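Local coordinates for putative periplasmic protein (Wolinella succinogenes, PDB 3KN3), which is a periplasmic-binding-protein-fold protein, seen with glutathione bound, and possibly a solute receptor for a transporter such as one of the ABC tungstate type, at residues V65-V70 / I76-V81; Q96-M101 / V190-G195; K108-E113 / E145-E150. One frame throughout, in Å; residues are numbered along the deposited sequence.

Interaction 1: residues V65-V70 / I76-V81; sequences VELEYV and IDRTPV. With ACY (acetic acid), chain F.
Arg78 reaches back from strand 78-82 to helix 63-72, where it meets Glu66 and Leu67. The ionic contact is a salt bridge between Glu66 OE1 and Arg78 NE, 2.8 Å apart. It would be held by charge rather than by a directed N-H: the oxygen sits over one face of the guanidinium, and the carboxylate plane stands 78° from the guanidinium plane. This oxygen lies too close to another atom of the model, so its position, and with it the bridge, is less sure. Both carboxylate oxygens have other partners, OE1 the hydroxyl of Ser204 and OE2 the backbone N of Ala62.

At the edge of the same guanidinium, Arg78 NH1 donates a hydrogen bond to OXT of an acetic acid molecule, probably from the crystallisation liquor, over 3.2 Å at 158°. Bends at chi2 and chi3 turn the arginine chain back so that one planar group can meet the glutamate at its face and the acetic acid at its edge.

Van der Waals contacts complete the interface: Leu67 CD2 comes obliquely and tightly, 3.1 Å from Arg78 NH2, and Val70 CG2 lies 4.2 Å from Arg78 CB.

Met206 of strand 202-208 touches Glu66, Val70 and Arg78. Segments 65-70 and 78-81 run roughly antiparallel, 157° between their directions. This is helix-on-sheet packing within one lobe of a periplasmic binding protein fold, with Glu66 near His61 and Tyr203, two residues of the protein's glutathione site, though no glutathione is bound to this chain.

Interaction 2: residues Q96-M101 / V190-G195; sequences QKFTGM and VIVLEG
The edge strand 190-193 of the five-stranded sheet meets the weakly bonded last turn of helix 93-98 where Phe98 packs against Val192 and Leu193. Val192 CG1 approaches the Phe98 ring at its edge, near the ring plane, and ends 3.5 Å from Phe98 CD1. Leu193 meets the base of the side chain, its CD1 4.3 Å from Phe98 CB and oblique to the ring. With CG beside its own backbone N (chi1 -60°), Phe98 presents CD1 and CE1 to the valine, while Lys97 CG lies over one face of the ring, offset toward the rim.

That two successive strand residues both meet this one aromatic side chain is consistent with the classic beta bulge here, in which Val192 and Leu193 both face Ile88 of the neighbouring antiparallel strand 86-90. Ala106 of helix 103-113 touches Phe98 and Leu193 alike, so that helix shares in this buried patch.

Beyond Phe98 the chain reverses in a type II beta turn closed by Met101 N to Phe98 O at 2.8 Å, with Gly100 at a positive phi of 83°. Just ahead of it, Gln96 O takes hydrogen bonds from both N and OG1 of Thr99. The turn delivers the carbonyl of Met101, a selenomethionine in this crystal, to a water that donates to Met101 O at 3.2 Å and to Glu194 O at 2.9 Å, joining two backbones that make no direct hydrogen bond.

Interaction 3: residues K108-E113 / E145-E150; sequences KLIEKE and ESWYIE
Ile110 is the first residue of 108-113 to touch the other segment. It meets Trp147 through CG2, the branch anti to its backbone N, which stands 3.7 Å from Trp147 CZ3 and oblique to the indole. The two side chains cross at about a right angle, and CD1 of the isoleucine leads off elsewhere.

One residue on, Glu111 makes the broader contact. Its backbone itself lies against the tryptophan: CA is 3.5 Å above one face of the indole, toward the rim. On the opposite face sit Glu145 CB and Tyr148 CB, so the ring is sandwiched between the helix and its own turn. Trp147 CG lies between its backbone N and carbonyl carbon (chi1 49°), which brings the indole back over the type I turn from Glu145 to Tyr148 and against the helix.

From there Glu111 runs out extended, with CG 3.6 Å from Trp147 CZ2, and carries its carboxylate up to that of Glu145. Glu111 OE2 and Glu145 OE1 are 3.2 Å apart, two acceptors with no bond between them, and the carboxylate planes are only 17° from parallel. Lys140 probably offsets the repulsion, since its NZ makes a salt bridge with Glu111 OE2 and a long, weak ion pair with Glu145 OE1.

Helix 103-113 is thus packed against the turn that leads into strand 148-150, at one border of the five-stranded sheet. Backbone hydrogen bonds link Trp147 and Ile149 with Phe117 and so tie this edge to strand 117-119, while helix 125-138 adds Trp134 against Ile110 and Leu138 against Glu111.

In the fold
Interactions 2 and 3 lie in one lobe, their centres about 17 Å apart, and meet directly. Helices 93-98 and 103-113 follow each other in the chain and reach the same sheet, whose outermost strands, 190-193 and 148-150, enter interactions 2 and 3 respectively. Across the junction Lys97 NZ forms a 2.7 Å salt bridge with Glu113 OE1, and the far end of the Phe98 ring packs on Leu109 and Ile110. Interaction 1 belongs to the other sheet, with its centre about 32 Å from that of interaction 2 and 34 Å from that of interaction 3. It alone of the three approaches the glutathione site, the Glu66 side chain being about 5 Å from the His61 side chain.

Interaction 1: residues V65-V70 / I76-V81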
loop_
_atom_site.group_PDB
_atom_site.type_symbol
_atom_site.label_atom_id
_atom_site.label_comp_id
_atom_site.label_asym_id
_atom_site.label_seq_id
_atom_site.Cartn_x
_atom_site.Cartn_y
_atom_site.Cartn_z
ATOM N N VAL A 65 6.854 11.317 -2.006
ATOM C CA VAL A 65 8.248 11.389 -2.419
ATOM C C VAL A 65 8.508 10.781 -3.787
ATOM O O VAL A 65 9.419 11.220 -4.482
ATOM C CB VAL A 65 9.199 10.748 -1.384
ATOM C CG1 VAL A 65 9.470 11.719 -0.241
ATOM C CG2 VAL A 65 8.630 9.443 -0.877
ATOM N N GLU A 66 7.723 9.776 -4.172
ATOM C CA GLU A 66 7.844 9.212 -5.512
ATOM C C GLU A 66 7.768 10.338 -6.532
ATOM O O GLU A 66 8.565 10.411 -7.471
ATOM C CB GLU A 66 6.734 8.201 -5.786
ATOM C CG GLU A 66 6.784 6.961 -4.918
ATOM C CD GLU A 66 5.600 6.059 -5.172
ATOM O OE1 GLU A 66 4.959 6.248 -6.229
ATOM O OE2 GLU A 66 5.303 5.179 -4.327
ATOM N N LEU A 67 6.812 11.238 -6.323
ATOM C CA LEU A 67 6.610 12.356 -7.239
ATOM C C LEU A 67 7.774 13.359 -7.206
ATOM O O LEU A 67 8.222 13.827 -8.246
ATOM C CB LEU A 67 5.262 13.030 -6.969
ATOM C CG LEU A 67 4.063 12.073 -7.030
ATOM C CD1 LEU A 67 2.810 12.805 -7.499
ATOM C CD2 LEU A 67 4.327 10.863 -7.932
ATOM N N GLU A 68 8.257 13.668 -6.008
ATOM C CA GLU A 68 9.485 14.438 -5.834
ATOM C C GLU A 68 10.594 13.837 -6.666
ATOM O O GLU A 68 11.297 14.531 -7.404
ATOM C CB GLU A 68 9.938 14.349 -4.383
ATOM C CG GLU A 68 8.954 14.864 -3.397
ATOM C CD GLU A 68 9.315 16.247 -2.961
ATOM O OE1 GLU A 68 8.497 16.875 -2.256
ATOM O OE2 GLU A 68 10.425 16.699 -3.331
ATOM N N TYR A 69 10.750 12.528 -6.494
ATOM C CA TYR A 69 11.798 11.751 -7.120
ATOM C C TYR A 69 11.809 11.961 -8.628
ATOM O O TYR A 69 12.836 12.325 -9.197
ATOM C CB TYR A 69 11.571 10.276 -6.806
ATOM C CG TYR A 69 12.789 9.391 -6.904
ATOM C CD1 TYR A 69 13.861 9.562 -6.041
ATOM C CD2 TYR A 69 12.847 8.353 -7.833
ATOM C CE1 TYR A 69 14.961 8.746 -6.103
ATOM C CE2 TYR A 69 13.938 7.535 -7.910
ATOM C CZ TYR A 69 15.001 7.733 -7.041
ATOM O OH TYR A 69 16.105 6.917 -7.097
ATOM N N VAL A 70 10.663 11.728 -9.264
ATOM C CA VAL A 70 10.514 11.921 -10.709
ATOM C C VAL A 70 10.896 13.334 -11.102
ATOM O O VAL A 70 11.675 13.569 -12.026
ATOM C CB VAL A 70 9.055 11.720 -11.128
ATOM C CG1 VAL A 70 8.891 11.960 -12.628
ATOM C CG2 VAL A 70 8.587 10.346 -10.725
ATOM N N ILE A 76 12.387 7.706 -13.659
ATOM C CA ILE A 76 11.476 7.901 -14.780
ATOM C C ILE A 76 10.568 6.690 -14.891
ATOM O O ILE A 76 10.799 5.676 -14.233
ATOM C CB ILE A 76 12.229 8.058 -16.097
ATOM C CG1 ILE A 76 13.029 6.797 -16.415
ATOM C CG2 ILE A 76 13.156 9.270 -16.057
ATOM C CD1 ILE A 76 13.793 6.887 -17.743
ATOM N N ASP A 77 9.523 6.814 -15.703
ATOM C CA ASP A 77 8.630 5.700 -16.039
ATOM C C ASP A 77 7.885 5.143 -14.836
ATOM O O ASP A 77 7.619 3.944 -14.748
ATOM C CB ASP A 77 9.395 4.593 -16.765
ATOM C CG ASP A 77 9.995 5.068 -18.075
ATOM O OD1 ASP A 77 10.979 4.458 -18.543
ATOM O OD2 ASP A 77 9.493 6.064 -18.635
ATOM N N ARG A 78 7.543 6.037 -13.917
ATOM C CA ARG A 78 6.770 5.681 -12.732
ATOM C C ARG A 78 5.543 4.850 -13.130
ATOM O O ARG A 78 4.759 5.250 -13.981
ATOM C CB ARG A 78 6.409 6.961 -11.962
ATOM C CG ARG A 78 5.079 6.954 -11.249
ATOM C CD ARG A 78 5.166 6.355 -9.859
ATOM N NE ARG A 78 4.610 7.258 -8.855
ATOM C CZ ARG A 78 3.327 7.295 -8.509
ATOM N NH1 ARG A 78 2.448 6.483 -9.085
ATOM N NH2 ARG A 78 2.925 8.149 -7.585
ATOM N N THR A 79 5.406 3.681 -12.517
ATOM C CA THR A 79 4.454 2.665 -12.944
ATOM C C THR A 79 3.844 1.969 -11.720
ATOM O O THR A 79 4.535 1.256 -11.004
ATOM C CB THR A 79 5.175 1.604 -13.828
ATOM O OG1 THR A 79 5.601 2.197 -15.064
ATOM C CG2 THR A 79 4.285 0.389 -14.102
ATOM N N PRO A 80 2.541 2.182 -11.464
ATOM C CA PRO A 80 1.923 1.589 -10.272
ATOM C C PRO A 80 1.573 0.112 -10.408
ATOM O O PRO A 80 1.149 -0.339 -11.474
ATOM C CB PRO A 80 0.640 2.404 -10.102
ATOM C CG PRO A 80 0.861 3.649 -10.898
ATOM C CD PRO A 80 1.673 3.202 -12.069
ATOM N N VAL A 81 1.757 -0.627 -9.317
ATOM C CA VAL A 81 1.287 -1.999 -9.219
ATOM C C VAL A 81 0.308 -2.067 -8.058
ATOM O O VAL A 81 0.656 -1.766 -6.923
ATOM C CB VAL A 81 2.434 -2.984 -8.953
ATOM C CG1 VAL A 81 1.893 -4.411 -8.772
ATOM C CG2 VAL A 81 3.472 -2.909 -10.062
HETATM C C ACY F . -1.311 6.194 -8.620
HETATM O O ACY F . -2.137 5.773 -9.469
HETATM O OXT ACY F . -0.664 7.259 -8.739
HETATM C CH3 ACY F . -1.067 5.380 -7.382
#

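Interaction 2: residues Q96-M101 / V190-G195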
loop_
_atom_site.group_PDB
_atom_site.type_symbol
_atom_site.label_atom_id
_atom_site.label_comp_id
_atom_site.label_asym_id
_atom_site.label_seq_id
_atom_site.Cartn_x
_atom_site.Cartn_y
_atom_site.Cartn_z
ATOM N N GLN A 96 -24.007 -4.718 8.053
ATOM C CA GLN A 96 -25.308 -4.259 7.569
ATOM C C GLN A 96 -25.381 -2.743 7.445
ATOM O O GLN A 96 -25.921 -2.219 6.478
ATOM C CB GLN A 96 -26.434 -4.758 8.476
ATOM C CG GLN A 96 -26.762 -6.205 8.261
ATOM C CD GLN A 96 -26.794 -6.551 6.789
ATOM O OE1 GLN A 96 -25.963 -7.319 6.307
ATOM N NE2 GLN A 96 -27.735 -5.958 6.059
ATOM N N LYS A 97 -24.809 -2.049 8.419
ATOM C CA LYS A 97 -24.859 -0.589 8.487
ATOM C C LYS A 97 -24.457 0.159 7.204
ATOM O O LYS A 97 -25.051 1.191 6.876
ATOM C CB LYS A 97 -23.991 -0.103 9.650
ATOM C CG LYS A 97 -24.260 1.330 10.056
ATOM C CD LYS A 97 -23.371 1.713 11.224
ATOM C CE LYS A 97 -23.902 2.935 11.949
ATOM N NZ LYS A 97 -25.201 2.668 12.621
ATOM N N PHE A 98 -23.447 -0.360 6.501
ATOM C CA PHE A 98 -22.856 0.321 5.352
ATOM C C PHE A 98 -23.137 -0.356 4.015
ATOM O O PHE A 98 -22.647 0.093 2.978
ATOM C CB PHE A 98 -21.344 0.453 5.530
ATOM C CG PHE A 98 -20.943 1.244 6.745
ATOM C CD1 PHE A 98 -20.059 0.711 7.681
ATOM C CD2 PHE A 98 -21.453 2.517 6.961
ATOM C CE1 PHE A 98 -19.687 1.443 8.809
ATOM C CE2 PHE A 98 -21.085 3.251 8.090
ATOM C CZ PHE A 98 -20.199 2.714 9.010
ATOM N N THR A 99 -23.928 -1.424 4.017
ATOM C CA THR A 99 -24.134 -2.167 2.775
ATOM C C THR A 99 -24.593 -1.253 1.621
ATOM O O THR A 99 -25.485 -0.412 1.782
ATOM C CB THR A 99 -25.106 -3.347 2.952
ATOM O OG1 THR A 99 -26.364 -2.851 3.404
ATOM C CG2 THR A 99 -24.567 -4.333 3.977
ATOM N N GLY A 100 -23.953 -1.410 0.465
ATOM C CA GLY A 100 -24.284 -0.603 -0.691
ATOM C C GLY A 100 -23.608 0.756 -0.712
ATOM O O GLY A 100 -23.668 1.454 -1.711
HETATM N N MSE A 101 -22.951 1.142 0.378
HETATM C CA MSE A 101 -22.405 2.495 0.445
HETATM C C MSE A 101 -20.985 2.661 -0.081
HETATM O O MSE A 101 -20.182 1.735 -0.060
HETATM C CB MSE A 101 -22.505 3.031 1.852
HETATM C CG MSE A 101 -23.923 3.262 2.305
HETATM SE SE MSE A 101 -23.887 4.071 4.098
HETATM C CE MSE A 101 -25.735 3.728 4.642
ATOM N N VAL A 190 -14.422 -7.848 11.509
ATOM C CA VAL A 190 -14.859 -8.293 10.203
ATOM C C VAL A 190 -14.810 -7.159 9.170
ATOM O O VAL A 190 -15.010 -5.991 9.514
ATOM C CB VAL A 190 -16.274 -8.873 10.321
ATOM C CG1 VAL A 190 -17.306 -7.914 9.759
ATOM C CG2 VAL A 190 -16.339 -10.205 9.647
ATOM N N ILE A 191 -14.516 -7.492 7.910
ATOM C CA ILE A 191 -14.542 -6.476 6.854
ATOM C C ILE A 191 -15.937 -5.921 6.711
ATOM O O ILE A 191 -16.913 -6.662 6.553
ATOM C CB ILE A 191 -14.101 -6.979 5.481
ATOM C CG1 ILE A 191 -12.619 -7.339 5.495
ATOM C CG2 ILE A 191 -14.362 -5.895 4.420
ATOM C CD1 ILE A 191 -12.112 -7.776 4.154
ATOM N N VAL A 192 -16.008 -4.602 6.735
ATOM C CA VAL A 192 -17.256 -3.888 6.907
ATOM C C VAL A 192 -17.419 -2.955 5.713
ATOM O O VAL A 192 -18.496 -2.435 5.456
ATOM C CB VAL A 192 -17.218 -3.126 8.268
ATOM C CG1 VAL A 192 -17.557 -1.664 8.116
ATOM C CG2 VAL A 192 -18.097 -3.823 9.305
ATOM N N LEU A 193 -16.338 -2.781 4.957
ATOM C CA LEU A 193 -16.383 -1.959 3.760
ATOM C C LEU A 193 -15.128 -2.146 2.900
ATOM O O LEU A 193 -14.015 -2.069 3.404
ATOM C CB LEU A 193 -16.563 -0.497 4.162
ATOM C CG LEU A 193 -17.052 0.475 3.094
ATOM C CD1 LEU A 193 -17.667 1.690 3.742
ATOM C CD2 LEU A 193 -15.891 0.864 2.216
ATOM N N GLU A 194 -15.313 -2.388 1.601
ATOM C CA GLU A 194 -14.196 -2.665 0.698
ATOM C C GLU A 194 -14.562 -2.385 -0.764
ATOM O O GLU A 194 -15.728 -2.262 -1.100
ATOM C CB GLU A 194 -13.750 -4.124 0.856
ATOM C CG GLU A 194 -14.851 -5.147 0.547
ATOM C CD GLU A 194 -14.396 -6.611 0.675
ATOM O OE1 GLU A 194 -15.216 -7.453 1.099
ATOM O OE2 GLU A 194 -13.233 -6.929 0.353
ATOM N N GLY A 195 -13.558 -2.271 -1.628
ATOM C CA GLY A 195 -13.784 -2.179 -3.064
ATOM C C GLY A 195 -13.765 -0.786 -3.660
ATOM O O GLY A 195 -13.371 -0.595 -4.801
HETATM O O HOH W 1 -18.002 -0.428 -0.911
#

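Interaction 3: residues K108-E113 / E145-E150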
loop_
_atom_site.group_PDB
_atom_site.type_symbol
_atom_site.label_atom_id
_atom_site.label_comp_id
_atom_site.label_asym_id
_atom_site.label_seq_id
_atom_site.Cartn_x
_atom_site.Cartn_y
_atom_site.Cartn_z
ATOM N N LYS A 108 -19.191 9.852 6.107
ATOM C CA LYS A 108 -20.203 10.847 6.474
ATOM C C LYS A 108 -21.124 10.307 7.558
ATOM O O LYS A 108 -21.477 11.020 8.493
ATOM C CB LYS A 108 -21.034 11.253 5.254
ATOM C CG LYS A 108 -20.579 12.551 4.605
ATOM C CD LYS A 108 -20.611 12.488 3.077
ATOM C CE LYS A 108 -19.963 13.731 2.455
ATOM N NZ LYS A 108 -19.445 13.490 1.068
ATOM N N LEU A 109 -21.513 9.042 7.417
ATOM C CA LEU A 109 -22.403 8.408 8.368
ATOM C C LEU A 109 -21.717 8.257 9.720
ATOM O O LEU A 109 -22.314 8.487 10.762
ATOM C CB LEU A 109 -22.840 7.033 7.857
ATOM C CG LEU A 109 -23.924 6.364 8.713
ATOM C CD1 LEU A 109 -25.105 7.316 8.893
ATOM C CD2 LEU A 109 -24.376 5.032 8.101
ATOM N N ILE A 110 -20.462 7.842 9.677
ATOM C CA ILE A 110 -19.634 7.705 10.857
ATOM C C ILE A 110 -19.582 9.025 11.614
ATOM O O ILE A 110 -19.766 9.064 12.828
ATOM C CB ILE A 110 -18.210 7.246 10.472
ATOM C CG1 ILE A 110 -18.214 5.758 10.134
ATOM C CG2 ILE A 110 -17.234 7.509 11.585
ATOM C CD1 ILE A 110 -16.970 5.285 9.403
ATOM N N GLU A 111 -19.358 10.110 10.889
ATOM C CA GLU A 111 -19.353 11.420 11.512
ATOM C C GLU A 111 -20.716 11.774 12.103
ATOM O O GLU A 111 -20.823 12.131 13.279
ATOM C CB GLU A 111 -18.931 12.483 10.512
ATOM C CG GLU A 111 -18.701 13.820 11.155
ATOM C CD GLU A 111 -18.310 14.870 10.157
ATOM O OE1 GLU A 111 -18.899 14.866 9.053
ATOM O OE2 GLU A 111 -17.421 15.694 10.473
ATOM N N LYS A 112 -21.750 11.675 11.276
ATOM C CA LYS A 112 -23.117 11.971 11.697
ATOM C C LYS A 112 -23.497 11.220 12.978
ATOM O O LYS A 112 -23.920 11.825 13.962
ATOM C CB LYS A 112 -24.110 11.676 10.558
ATOM C CG LYS A 112 -25.586 11.888 10.909
ATOM C CD LYS A 112 -26.430 12.187 9.660
ATOM C CE LYS A 112 -27.433 11.077 9.336
ATOM N NZ LYS A 112 -28.688 11.162 10.135
ATOM N N GLU A 113 -23.332 9.904 12.972
ATOM C CA GLU A 113 -23.697 9.113 14.140
ATOM C C GLU A 113 -22.606 9.115 15.206
ATOM O O GLU A 113 -22.794 8.579 16.294
ATOM C CB GLU A 113 -24.058 7.686 13.726
ATOM C CG GLU A 113 -25.247 7.630 12.786
ATOM C CD GLU A 113 -25.708 6.221 12.528
ATOM O OE1 GLU A 113 -25.051 5.291 13.032
ATOM O OE2 GLU A 113 -26.724 6.038 11.825
ATOM N N GLU A 145 -12.600 15.707 16.588
ATOM C CA GLU A 145 -13.904 15.180 16.966
ATOM C C GLU A 145 -13.749 14.207 18.108
ATOM O O GLU A 145 -12.754 13.490 18.181
ATOM C CB GLU A 145 -14.571 14.461 15.795
ATOM C CG GLU A 145 -15.640 15.269 15.106
ATOM C CD GLU A 145 -15.064 16.222 14.093
ATOM O OE1 GLU A 145 -15.718 16.450 13.052
ATOM O OE2 GLU A 145 -13.946 16.732 14.330
ATOM N N SER A 146 -14.737 14.168 18.995
ATOM C CA SER A 146 -14.638 13.298 20.158
ATOM C C SER A 146 -14.514 11.817 19.770
ATOM O O SER A 146 -13.828 11.052 20.454
ATOM C CB SER A 146 -15.789 13.537 21.136
ATOM O OG SER A 146 -17.055 13.359 20.531
ATOM N N TRP A 147 -15.141 11.430 18.656
ATOM C CA TRP A 147 -15.181 10.019 18.229
ATOM C C TRP A 147 -13.945 9.570 17.431
ATOM O O TRP A 147 -13.762 8.384 17.167
ATOM C CB TRP A 147 -16.454 9.748 17.409
ATOM C CG TRP A 147 -16.645 10.772 16.345
ATOM C CD1 TRP A 147 -17.317 11.944 16.457
ATOM C CD2 TRP A 147 -16.106 10.742 15.017
ATOM N NE1 TRP A 147 -17.248 12.642 15.284
ATOM C CE2 TRP A 147 -16.512 11.921 14.378
ATOM C CE3 TRP A 147 -15.334 9.822 14.302
ATOM C CZ2 TRP A 147 -16.172 12.210 13.066
ATOM C CZ3 TRP A 147 -14.997 10.113 12.997
ATOM C CH2 TRP A 147 -15.414 11.295 12.393
ATOM N N TYR A 148 -13.107 10.527 17.055
ATOM C CA TYR A 148 -11.923 10.252 16.250
ATOM C C TYR A 148 -10.670 10.144 17.134
ATOM O O TYR A 148 -10.124 11.139 17.588
ATOM C CB TYR A 148 -11.768 11.334 15.168
ATOM C CG TYR A 148 -10.628 11.100 14.212
ATOM C CD1 TYR A 148 -9.414 11.770 14.355
ATOM C CD2 TYR A 148 -10.765 10.210 13.163
ATOM C CE1 TYR A 148 -8.360 11.541 13.467
ATOM C CE2 TYR A 148 -9.737 9.980 12.281
ATOM C CZ TYR A 148 -8.535 10.639 12.426
ATOM O OH TYR A 148 -7.530 10.375 11.515
ATOM N N ILE A 149 -10.229 8.916 17.368
ATOM C CA ILE A 149 -9.123 8.624 18.264
ATOM C C ILE A 149 -7.831 8.275 17.483
ATOM O O ILE A 149 -7.855 7.486 16.534
ATOM C CB ILE A 149 -9.509 7.492 19.265
ATOM C CG1 ILE A 149 -10.309 8.066 20.430
ATOM C CG2 ILE A 149 -8.275 6.799 19.852
ATOM C CD1 ILE A 149 -11.622 8.686 20.025
ATOM N N GLU A 150 -6.718 8.889 17.885
ATOM C CA GLU A 150 -5.395 8.585 17.338
ATOM C C GLU A 150 -4.606 7.719 18.327
ATOM O O GLU A 150 -4.235 8.171 19.403
ATOM C CB GLU A 150 -4.632 9.876 17.021
ATOM C CG GLU A 150 -5.546 11.066 16.708
ATOM C CD GLU A 150 -4.982 11.998 15.642
ATOM O OE1 GLU A 150 -5.105 13.234 15.798
ATOM O OE2 GLU A 150 -4.418 11.496 14.648
#